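Local structure of zinc-binding protein TroA (Treponema pallidum, 1K0F) at residues I9-Q21 and W110-C122. The protein binds zinc with high affinity and specificity in the periplasm and hands it to the membrane permease of the TroABC transporter for import. Residues are numbered along the deposited sequence; the frame is centred on the assembly and turned at random.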
ATOM      1  N   ILE A   9       8.741   0.384   1.682  1.00 16.10           N
ATOM      2  CA  ILE A   9       7.749   0.374   0.608  1.00 17.56           C
ATOM      3  C   ILE A   9       7.858   1.630  -0.259  1.00 18.63           C
ATOM      4  O   ILE A   9       8.135   2.727   0.246  1.00 17.38           O
ATOM      5  CB  ILE A   9       6.336   0.283   1.187  1.00 17.34           C
ATOM      6  CG1 ILE A   9       6.111   1.445   2.160  1.00 16.97           C
ATOM      7  CG2 ILE A   9       6.166  -1.041   1.909  1.00 15.88           C
ATOM      8  CD1 ILE A   9       4.687   1.576   2.617  1.00 19.08           C
ATOM      9  N   GLY A  10       7.642   1.462  -1.561  1.00 17.78           N
ATOM     10  CA  GLY A  10       7.748   2.581  -2.482  1.00 19.72           C
ATOM     11  C   GLY A  10       6.882   3.786  -2.147  1.00 21.43           C
ATOM     12  O   GLY A  10       7.224   4.921  -2.486  1.00 20.78           O
ATOM     13  N   MET A  11       5.763   3.534  -1.475  1.00 23.35           N
ATOM     14  CA  MET A  11       4.835   4.594  -1.116  1.00 25.30           C
ATOM     15  C   MET A  11       5.519   5.703  -0.339  1.00 27.50           C
ATOM     16  O   MET A  11       5.283   6.884  -0.593  1.00 30.95           O
ATOM     17  CB  MET A  11       3.672   4.028  -0.303  1.00 24.09           C
ATOM     18  CG  MET A  11       2.632   3.299  -1.146  1.00 23.74           C
ATOM     19  SD  MET A  11       3.091   1.583  -1.527  1.00 22.46           S
ATOM     20  CE  MET A  11       2.487   0.785  -0.096  1.00 20.86           C
ATOM     21  N   ILE A  12       6.365   5.325   0.614  1.00 28.26           N
ATOM     22  CA  ILE A  12       7.097   6.295   1.426  1.00 26.03           C
ATOM     23  C   ILE A  12       8.094   7.010   0.522  1.00 25.58           C
ATOM     24  O   ILE A  12       8.199   8.238   0.536  1.00 24.59           O
ATOM     25  CB  ILE A  12       7.870   5.596   2.573  1.00 23.84           C
ATOM     26  CG1 ILE A  12       6.880   4.889   3.505  1.00 23.30           C
ATOM     27  CG2 ILE A  12       8.738   6.605   3.304  1.00 21.94           C
ATOM     28  CD1 ILE A  12       7.458   4.497   4.826  1.00 21.86           C
ATOM     29  N   ALA A  13       8.818   6.215  -0.265  1.00 25.66           N
ATOM     30  CA  ALA A  13       9.821   6.726  -1.191  1.00 26.10           C
ATOM     31  C   ALA A  13       9.194   7.800  -2.059  1.00 26.72           C
ATOM     32  O   ALA A  13       9.839   8.798  -2.396  1.00 26.13           O
ATOM     33  CB  ALA A  13      10.361   5.594  -2.066  1.00 24.52           C
ATOM     34  N   ASP A  14       7.931   7.601  -2.426  1.00 25.80           N
ATOM     35  CA  ASP A  14       7.270   8.583  -3.249  1.00 26.97           C
ATOM     36  C   ASP A  14       7.121   9.875  -2.475  1.00 27.04           C
ATOM     37  O   ASP A  14       7.434  10.949  -2.980  1.00 28.37           O
ATOM     38  CB  ASP A  14       5.902   8.107  -3.696  1.00 28.18           C
ATOM     39  CG  ASP A  14       5.269   9.056  -4.677  1.00 30.57           C
ATOM     40  OD1 ASP A  14       5.743   9.110  -5.835  1.00 32.34           O
ATOM     41  OD2 ASP A  14       4.313   9.764  -4.293  1.00 31.77           O
ATOM     42  N   ALA A  15       6.651   9.767  -1.241  1.00 24.97           N
ATOM     43  CA  ALA A  15       6.474  10.949  -0.420  1.00 24.63           C
ATOM     44  C   ALA A  15       7.811  11.661  -0.253  1.00 25.79           C
ATOM     45  O   ALA A  15       7.877  12.887  -0.243  1.00 28.19           O
ATOM     46  CB  ALA A  15       5.916  10.559   0.916  1.00 22.15           C
ATOM     47  N   VAL A  16       8.881  10.887  -0.132  1.00 25.75           N
ATOM     48  CA  VAL A  16      10.210  11.454   0.025  1.00 24.29           C
ATOM     49  C   VAL A  16      10.574  12.231  -1.244  1.00 22.37           C
ATOM     50  O   VAL A  16      10.870  13.418  -1.186  1.00 22.34           O
ATOM     51  CB  VAL A  16      11.255  10.337   0.273  1.00 25.70           C
ATOM     52  CG1 VAL A  16      12.663  10.867   0.065  1.00 26.29           C
ATOM     53  CG2 VAL A  16      11.108   9.794   1.680  1.00 26.94           C
ATOM     54  N   LYS A  17      10.541  11.542  -2.382  1.00 19.68           N
ATOM     55  CA  LYS A  17      10.857  12.134  -3.677  1.00 18.11           C
ATOM     56  C   LYS A  17      10.214  13.503  -3.883  1.00 17.45           C
ATOM     57  O   LYS A  17      10.878  14.483  -4.227  1.00 13.93           O
ATOM     58  CB  LYS A  17      10.398  11.196  -4.795  1.00 16.82           C
ATOM     59  CG  LYS A  17      11.189   9.908  -4.871  1.00 17.71           C
ATOM     60  CD  LYS A  17      11.219   9.355  -6.271  1.00 17.48           C
ATOM     61  CE  LYS A  17      10.372   8.100  -6.372  1.00 17.96           C
ATOM     62  NZ  LYS A  17      11.195   6.919  -6.740  1.00 20.58           N
ATOM     63  N   ASN A  18       8.907  13.554  -3.667  1.00 18.93           N
ATOM     64  CA  ASN A  18       8.146  14.776  -3.847  1.00 20.64           C
ATOM     65  C   ASN A  18       8.575  15.875  -2.892  1.00 21.86           C
ATOM     66  O   ASN A  18       8.654  17.036  -3.289  1.00 21.81           O
ATOM     67  CB  ASN A  18       6.664  14.483  -3.671  1.00 20.22           C
ATOM     68  CG  ASN A  18       6.098  13.656  -4.800  1.00 20.31           C
ATOM     69  OD1 ASN A  18       5.921  14.147  -5.909  1.00 24.23           O
ATOM     70  ND2 ASN A  18       5.823  12.390  -4.530  1.00 20.74           N
ATOM     71  N   ILE A  19       8.847  15.498  -1.644  1.00 23.86           N
ATOM     72  CA  ILE A  19       9.261  16.438  -0.595  1.00 26.82           C
ATOM     73  C   ILE A  19      10.746  16.797  -0.623  1.00 28.67           C
ATOM     74  O   ILE A  19      11.100  17.954  -0.809  1.00 31.27           O
ATOM     75  CB  ILE A  19       8.940  15.900   0.826  1.00 24.75           C
ATOM     76  CG1 ILE A  19       7.442  15.612   0.947  1.00 24.45           C
ATOM     77  CG2 ILE A  19       9.362  16.922   1.868  1.00 22.65           C
ATOM     78  CD1 ILE A  19       7.093  14.616   2.004  1.00 24.73           C
ATOM     79  N   ALA A  20      11.609  15.807  -0.417  1.00 29.96           N
ATOM     80  CA  ALA A  20      13.055  16.047  -0.423  1.00 30.46           C
ATOM     81  C   ALA A  20      13.596  16.318  -1.820  1.00 30.08           C
ATOM     82  O   ALA A  20      14.543  17.094  -1.983  1.00 32.34           O
ATOM     83  CB  ALA A  20      13.791  14.857   0.190  1.00 30.60           C
ATOM     84  N   GLN A  21      12.990  15.685  -2.820  1.00 27.75           N
ATOM     85  CA  GLN A  21      13.429  15.852  -4.189  1.00 27.24           C
ATOM     86  C   GLN A  21      14.896  15.467  -4.269  1.00 27.66           C
ATOM     87  O   GLN A  21      15.285  14.393  -3.802  1.00 29.71           O
ATOM     88  CB  GLN A  21      13.247  17.298  -4.624  1.00 27.88           C
ATOM     89  CG  GLN A  21      11.943  17.873  -4.172  1.00 30.03           C
ATOM     90  CD  GLN A  21      11.030  18.150  -5.327  1.00 31.26           C
ATOM     91  OE1 GLN A  21       9.901  17.659  -5.380  1.00 32.91           O
ATOM     92  NE2 GLN A  21      11.513  18.941  -6.271  1.00 35.02           N
ATOM     93  N   TRP A 110      -3.549   8.900   5.037  1.00 30.58           N
ATOM     94  CA  TRP A 110      -2.176   8.680   4.633  1.00 30.15           C
ATOM     95  C   TRP A 110      -1.443  10.005   4.742  1.00 31.08           C
ATOM     96  O   TRP A 110      -0.218  10.041   4.779  1.00 29.55           O
ATOM     97  CB  TRP A 110      -2.123   8.181   3.196  1.00 31.06           C
ATOM     98  CG  TRP A 110      -0.735   7.978   2.676  1.00 28.51           C
ATOM     99  CD1 TRP A 110      -0.151   8.625   1.628  1.00 27.50           C
ATOM    100  CD2 TRP A 110       0.226   7.033   3.161  1.00 27.86           C
ATOM    101  NE1 TRP A 110       1.116   8.142   1.429  1.00 27.58           N
ATOM    102  CE2 TRP A 110       1.379   7.168   2.352  1.00 26.58           C
ATOM    103  CE3 TRP A 110       0.233   6.091   4.195  1.00 28.97           C
ATOM    104  CZ2 TRP A 110       2.525   6.389   2.549  1.00 27.82           C
ATOM    105  CZ3 TRP A 110       1.375   5.316   4.393  1.00 28.56           C
ATOM    106  CH2 TRP A 110       2.506   5.470   3.567  1.00 27.11           C
ATOM    107  N   SER A 111      -2.206  11.094   4.787  1.00 32.63           N
ATOM    108  CA  SER A 111      -1.618  12.422   4.914  1.00 35.15           C
ATOM    109  C   SER A 111      -0.801  12.436   6.202  1.00 37.10           C
ATOM    110  O   SER A 111       0.148  13.205   6.345  1.00 36.64           O
ATOM    111  CB  SER A 111      -2.710  13.489   4.987  1.00 35.89           C
ATOM    112  OG  SER A 111      -3.983  12.927   4.753  1.00 37.21           O
ATOM    113  N   TYR A 112      -1.194  11.579   7.142  1.00 40.06           N
ATOM    114  CA  TYR A 112      -0.499  11.460   8.420  1.00 41.79           C
ATOM    115  C   TYR A 112       0.911  10.938   8.122  1.00 40.68           C
ATOM    116  O   TYR A 112       1.907  11.612   8.388  1.00 41.50           O
ATOM    117  CB  TYR A 112      -1.230  10.465   9.348  1.00 43.75           C
ATOM    118  CG  TYR A 112      -2.427  11.018  10.103  1.00 46.25           C
ATOM    119  CD1 TYR A 112      -2.296  11.496  11.415  1.00 46.53           C
ATOM    120  CD2 TYR A 112      -3.701  11.019   9.527  1.00 47.08           C
ATOM    121  CE1 TYR A 112      -3.406  11.956  12.128  1.00 46.35           C
ATOM    122  CE2 TYR A 112      -4.818  11.478  10.235  1.00 47.63           C
ATOM    123  CZ  TYR A 112      -4.660  11.945  11.535  1.00 46.54           C
ATOM    124  OH  TYR A 112      -5.754  12.393  12.241  1.00 46.82           O
ATOM    125  N   SER A 113       0.983   9.738   7.556  1.00 38.46           N
ATOM    126  CA  SER A 113       2.261   9.118   7.226  1.00 36.24           C
ATOM    127  C   SER A 113       3.114   9.992   6.311  1.00 34.80           C
ATOM    128  O   SER A 113       4.342   9.973   6.394  1.00 36.34           O
ATOM    129  CB  SER A 113       2.032   7.759   6.568  1.00 35.35           C
ATOM    130  OG  SER A 113       1.242   6.938   7.398  1.00 34.71           O
ATOM    131  N   VAL A 114       2.471  10.749   5.429  1.00 32.78           N
ATOM    132  CA  VAL A 114       3.213  11.620   4.532  1.00 29.11           C
ATOM    133  C   VAL A 114       3.737  12.753   5.400  1.00 28.38           C
ATOM    134  O   VAL A 114       4.867  13.214   5.222  1.00 28.36           O
ATOM    135  CB  VAL A 114       2.319  12.192   3.426  1.00 28.43           C
ATOM    136  CG1 VAL A 114       3.025  13.352   2.742  1.00 28.74           C
ATOM    137  CG2 VAL A 114       1.977  11.108   2.418  1.00 26.14           C
ATOM    138  N   LYS A 115       2.907  13.180   6.354  1.00 27.28           N
ATOM    139  CA  LYS A 115       3.269  14.250   7.287  1.00 26.93           C
ATOM    140  C   LYS A 115       4.528  13.817   8.024  1.00 24.15           C
ATOM    141  O   LYS A 115       5.466  14.595   8.203  1.00 22.79           O
ATOM    142  CB  LYS A 115       2.134  14.502   8.295  1.00 28.47           C
ATOM    143  CG  LYS A 115       2.266  15.807   9.086  1.00 31.65           C
ATOM    144  CD  LYS A 115       1.981  15.618  10.571  1.00 34.19           C
ATOM    145  CE  LYS A 115       1.122  16.742  11.115  1.00 33.91           C
ATOM    146  NZ  LYS A 115      -0.128  16.193  11.718  1.00 40.26           N
ATOM    147  N   ALA A 116       4.524  12.551   8.435  1.00 22.75           N
ATOM    148  CA  ALA A 116       5.639  11.935   9.141  1.00 20.22           C
ATOM    149  C   ALA A 116       6.892  11.990   8.268  1.00 17.33           C
ATOM    150  O   ALA A 116       7.964  12.377   8.725  1.00 14.92           O
ATOM    151  CB  ALA A 116       5.294  10.486   9.481  1.00 19.38           C
ATOM    152  N   VAL A 117       6.751  11.595   7.011  1.00 16.30           N
ATOM    153  CA  VAL A 117       7.871  11.618   6.078  1.00 18.67           C
ATOM    154  C   VAL A 117       8.442  13.035   5.978  1.00 20.12           C
ATOM    155  O   VAL A 117       9.642  13.254   6.147  1.00 19.45           O
ATOM    156  CB  VAL A 117       7.425  11.181   4.686  1.00 16.44           C
ATOM    157  CG1 VAL A 117       8.586  11.270   3.731  1.00 17.51           C
ATOM    158  CG2 VAL A 117       6.883   9.767   4.735  1.00 16.02           C
ATOM    159  N   TYR A 118       7.553  13.984   5.705  1.00 21.44           N
ATOM    160  CA  TYR A 118       7.927  15.379   5.580  1.00 21.99           C
ATOM    161  C   TYR A 118       8.668  15.864   6.807  1.00 22.85           C
ATOM    162  O   TYR A 118       9.756  16.420   6.703  1.00 24.08           O
ATOM    163  CB  TYR A 118       6.679  16.231   5.375  1.00 22.73           C
ATOM    164  CG  TYR A 118       6.796  17.657   5.884  1.00 22.68           C
ATOM    165  CD1 TYR A 118       7.585  18.579   5.220  1.00 23.60           C
ATOM    166  CD2 TYR A 118       6.086  18.074   6.997  1.00 22.39           C
ATOM    167  CE1 TYR A 118       7.664  19.899   5.648  1.00 23.35           C
ATOM    168  CE2 TYR A 118       6.147  19.394   7.443  1.00 23.77           C
ATOM    169  CZ  TYR A 118       6.937  20.303   6.760  1.00 24.25           C
ATOM    170  OH  TYR A 118       6.987  21.603   7.173  1.00 23.77           O
ATOM    171  N   GLU A 119       8.071  15.655   7.974  1.00 24.23           N
ATOM    172  CA  GLU A 119       8.672  16.094   9.231  1.00 25.28           C
ATOM    173  C   GLU A 119       9.973  15.365   9.573  1.00 25.37           C
ATOM    174  O   GLU A 119      10.796  15.879  10.329  1.00 26.17           O
ATOM    175  CB  GLU A 119       7.673  15.927  10.380  1.00 26.43           C
ATOM    176  CG  GLU A 119       6.683  17.076  10.497  1.00 28.39           C
ATOM    177  CD  GLU A 119       5.651  16.848  11.574  1.00 28.09           C
ATOM    178  OE1 GLU A 119       4.828  17.758  11.804  1.00 28.07           O
ATOM    179  OE2 GLU A 119       5.664  15.760  12.186  1.00 28.79           O
ATOM    180  N   SER A 120      10.151  14.163   9.036  1.00 24.97           N
ATOM    181  CA  SER A 120      11.367  13.396   9.285  1.00 23.81           C
ATOM    182  C   SER A 120      12.475  14.030   8.450  1.00 24.59           C
ATOM    183  O   SER A 120      13.602  14.240   8.914  1.00 22.16           O
ATOM    184  CB  SER A 120      11.173  11.943   8.849  1.00 22.52           C
ATOM    185  OG  SER A 120      10.765  11.139   9.934  1.00 22.19           O
ATOM    186  N   LEU A 121      12.132  14.338   7.203  1.00 25.33           N
ATOM    187  CA  LEU A 121      13.067  14.958   6.280  1.00 25.23           C
ATOM    188  C   LEU A 121      13.543  16.298   6.836  1.00 25.32           C
ATOM    189  O   LEU A 121      14.719  16.640   6.731  1.00 26.03           O
ATOM    190  CB  LEU A 121      12.404  15.153   4.912  1.00 25.16           C
ATOM    191  CG  LEU A 121      12.079  13.880   4.116  1.00 24.34           C
ATOM    192  CD1 LEU A 121      11.456  14.267   2.783  1.00 24.04           C
ATOM    193  CD2 LEU A 121      13.348  13.048   3.897  1.00 23.60           C
ATOM    194  N   CYS A 122      12.624  17.048   7.437  1.00 25.16           N
ATOM    195  CA  CYS A 122      12.961  18.345   8.011  1.00 26.06           C
ATOM    196  C   CYS A 122      13.931  18.140   9.163  1.00 26.07           C
ATOM    197  O   CYS A 122      14.923  18.853   9.287  1.00 28.35           O
ATOM    198  CB  CYS A 122      11.703  19.052   8.523  1.00 26.00           C
ATOM    199  SG  CYS A 122      10.605  19.699   7.253  1.00 25.15           S
TER
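With chi1 of V117 at 178°, its CG1 stands opposite the backbone N and its CG2 opposite the carbonyl carbon, and the two methyls divide between partners: CG1 meets V16 CG2 at 3.6 Å, CG2 meets I12 CG2 at 3.9 Å. A15 CB closes on both branches, so V117 is a knob among I12, A15, V16 and I19. The reciprocal knob is I19, seated among V114, V117, Y118 and L121. Its chi1 of -58° sets CG1 beside its own backbone N, and CD1 ends 3.8 Å from Y118 CB; CG2 lies 3.5 Å from L121 CD1 and at the edge of the Y118 ring. V117 and I19 each help to form the hole that the other fills, which makes this knobs-into-holes packing; the axes cross at -52° with a closest approach of 9.3 Å. L121 CD1 also reaches A20 CB, at 3.5 Å. At the other end M11 CB comes obliquely to W110 CZ2 (3.9 Å), near H102 and D248, two zinc-binding residues whose site is empty in this zinc-free structure. The Y118 hydroxyl is hydrogen-bonded to T133. I12, V16 and L121 reach both strand 4-7 and strand 54-57, and V117 packs on L56 of the latter: helices 10-20 and 107-124 lie together on the parallel sheet of an alpha/beta lobe, while Y118 stacks on Y136 of the long backbone helix 129-156.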